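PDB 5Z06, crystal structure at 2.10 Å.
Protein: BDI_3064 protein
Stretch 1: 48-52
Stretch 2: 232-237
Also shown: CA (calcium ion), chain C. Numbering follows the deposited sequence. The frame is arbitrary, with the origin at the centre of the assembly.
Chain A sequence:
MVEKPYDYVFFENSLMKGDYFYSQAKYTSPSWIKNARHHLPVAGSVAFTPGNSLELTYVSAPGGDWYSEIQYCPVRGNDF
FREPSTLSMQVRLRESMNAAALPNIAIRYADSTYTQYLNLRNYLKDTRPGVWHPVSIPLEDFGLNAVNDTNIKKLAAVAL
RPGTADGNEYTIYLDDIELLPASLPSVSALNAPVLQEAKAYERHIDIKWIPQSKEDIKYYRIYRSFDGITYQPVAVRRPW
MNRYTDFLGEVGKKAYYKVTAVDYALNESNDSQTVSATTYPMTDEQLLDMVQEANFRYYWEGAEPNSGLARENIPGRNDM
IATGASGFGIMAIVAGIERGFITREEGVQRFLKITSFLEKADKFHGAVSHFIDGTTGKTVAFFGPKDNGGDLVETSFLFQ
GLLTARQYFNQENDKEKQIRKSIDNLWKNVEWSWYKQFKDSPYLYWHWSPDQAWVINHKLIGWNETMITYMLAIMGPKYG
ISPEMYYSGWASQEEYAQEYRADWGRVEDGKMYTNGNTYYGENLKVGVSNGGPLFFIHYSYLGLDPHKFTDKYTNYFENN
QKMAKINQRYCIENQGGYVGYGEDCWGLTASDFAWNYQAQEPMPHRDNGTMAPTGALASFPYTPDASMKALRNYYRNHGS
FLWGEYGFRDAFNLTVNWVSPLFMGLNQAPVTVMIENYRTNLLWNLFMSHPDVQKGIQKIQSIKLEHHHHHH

Stretch 1 48-52: FTPGN
Stretch 2 (232-237) QPVAVR

No direct hydrogen bond joins the loop Thr49-Pro50-Gly51 to the strand 232–237; the polar link between them is a single water. Water 1 donates to Pro50 O at 3.0 Å and accepts from Val236 N at 2.8 Å, so it bridges a carbonyl of the loop and an amide of the strand that do not meet directly.

Stretch 1 has no regular secondary structure, whereas stretch 2 is a strand throughout. The two approach most closely at Pro50, whose CA lies 4.9 Å from Ala235 CA; one residue earlier, Thr49 CA is 6.4 Å from Val236 CA. The chain directions are therefore opposed at this point, with the loop advancing from Thr49 to Pro50 as the strand is read back from Val236 to Ala235. The loop backbone passes through phi/psi of -78/115° at Thr49, -58/165° at Pro50 and 104/-98° at Gly51, where the positive phi favours glycine. Asn52 follows in an extended conformation (-157/172°). In the strand, Val234 departs from extended geometry (-104/-21°), while Ala235 (-164/163°) and Val236 (-124/147°) are extended.

Pro50 is the centre of the contact. Its CB points toward the strand, and its ring, puckered C-gamma endo, lies over the backbone from Pro233 to Ala235: CB is 3.1 Å from Pro233 O and 3.6 Å from Val234 C, and CG is 3.4 Å from Ala235 N. The ring offers no polar hydrogen, so these are close packing contacts against peptide groups. Apolar side chains extend the surface, with Pro50 CG 3.9 Å from Pro233 CB and Pro50 CD 4.0 Å from Val236 CG1. Pro233, also C-gamma endo, and Val236 (chi1 -67°, m) direct CB toward the loop, whereas Val234 (chi1 -71°, m) and Ala235 point away and contribute mainly backbone. In total, 250 Å² is buried.

Thr49 CB sits 3.9 Å from Val236 CG2, a van der Waals contact, with the Thr49 CA-to-CB bond pointing sideways to the strand. Its p rotamer (chi1 47°) allows Thr49 OG1 and Thr49 O to chelate the calcium ion, both at 2.3 Å, and Asn52 O adds a third ligand at 2.4 Å; four more come from elsewhere in the structure. The ion thus ties together the two ends of the Thr49–Asn52 segment that carries Pro50.

At the last residue of stretch 2, Arg237 (chi1 to chi3 m, m, t; chi4 -88°) folds back so that NH1 donates to Val236 O at 2.9 Å.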

# COMPACT_ATOMS: atom_id res chain seq x y z
N PHE A 48 13.20 -22.66 1.41
CA PHE A 48 14.25 -22.32 0.49
C PHE A 48 14.54 -20.81 0.55
O PHE A 48 15.63 -20.42 0.95
CB PHE A 48 13.96 -22.74 -0.95
CG PHE A 48 15.12 -22.52 -1.83
CD1 PHE A 48 16.19 -23.42 -1.78
CD2 PHE A 48 15.24 -21.36 -2.59
CE1 PHE A 48 17.33 -23.20 -2.52
CE2 PHE A 48 16.37 -21.15 -3.34
CZ PHE A 48 17.41 -22.06 -3.31
N THR A 49 13.60 -19.96 0.12
CA THR A 49 13.71 -18.53 0.44
C THR A 49 13.25 -18.37 1.87
O THR A 49 12.08 -18.63 2.17
CB THR A 49 12.87 -17.60 -0.42
OG1 THR A 49 11.55 -18.11 -0.51
CG2 THR A 49 13.49 -17.44 -1.77
N PRO A 50 14.17 -17.96 2.76
CA PRO A 50 13.84 -17.86 4.14
C PRO A 50 12.69 -16.92 4.43
O PRO A 50 12.32 -16.02 3.63
CB PRO A 50 15.10 -17.30 4.77
CG PRO A 50 15.79 -16.61 3.67
CD PRO A 50 15.56 -17.54 2.53
N GLY A 51 12.25 -17.13 5.66
CA GLY A 51 10.95 -16.87 6.10
C GLY A 51 10.42 -18.30 6.17
O GLY A 51 10.67 -19.04 7.11
N ASN A 52 9.70 -18.69 5.13
CA ASN A 52 8.82 -19.80 5.25
C ASN A 52 8.50 -20.46 3.93
O ASN A 52 8.87 -19.98 2.85
CB ASN A 52 7.55 -19.37 6.01
CG ASN A 52 6.87 -18.18 5.37
OD1 ASN A 52 6.58 -18.19 4.18
ND2 ASN A 52 6.59 -17.16 6.16
N GLN A 232 22.57 -17.15 9.73
CA GLN A 232 21.50 -17.89 9.08
C GLN A 232 20.77 -16.95 8.09
O GLN A 232 20.69 -15.73 8.32
CB GLN A 232 20.52 -18.46 10.13
CG GLN A 232 21.08 -19.63 10.95
CD GLN A 232 21.34 -20.89 10.12
OE1 GLN A 232 22.45 -21.13 9.66
NE2 GLN A 232 20.29 -21.69 9.92
N PRO A 233 20.24 -17.51 6.98
CA PRO A 233 19.50 -16.67 6.04
C PRO A 233 18.13 -16.36 6.63
O PRO A 233 17.38 -17.27 6.93
CB PRO A 233 19.42 -17.56 4.79
CG PRO A 233 19.38 -18.95 5.32
CD PRO A 233 20.09 -18.94 6.65
N VAL A 234 17.82 -15.09 6.85
CA VAL A 234 16.56 -14.72 7.50
C VAL A 234 15.50 -14.17 6.57
O VAL A 234 14.33 -14.20 6.92
CB VAL A 234 16.74 -13.75 8.67
CG1 VAL A 234 17.39 -14.48 9.83
CG2 VAL A 234 17.49 -12.49 8.25
N ALA A 235 15.90 -13.68 5.40
CA ALA A 235 14.94 -13.07 4.49
C ALA A 235 15.51 -12.93 3.11
O ALA A 235 16.73 -13.00 2.92
CB ALA A 235 14.52 -11.69 5.00
N VAL A 236 14.61 -12.73 2.16
CA VAL A 236 15.00 -12.32 0.83
C VAL A 236 14.25 -11.05 0.51
O VAL A 236 13.13 -10.83 0.97
CB VAL A 236 14.71 -13.35 -0.29
CG1 VAL A 236 15.58 -14.57 -0.11
CG2 VAL A 236 13.23 -13.74 -0.37
N ARG A 237 14.91 -10.20 -0.26
CA ARG A 237 14.27 -9.01 -0.73
C ARG A 237 14.49 -8.91 -2.22
O ARG A 237 15.61 -8.97 -2.71
CB ARG A 237 14.79 -7.79 0.04
CG ARG A 237 14.21 -7.67 1.43
CD ARG A 237 12.73 -7.32 1.38
NE ARG A 237 12.11 -7.19 2.69
CZ ARG A 237 11.55 -8.18 3.39
NH1 ARG A 237 11.56 -9.45 2.96
NH2 ARG A 237 11.01 -7.92 4.57
CA CA C . 10.03 -18.87 1.10
O HOH W 1 12.03 -13.09 3.26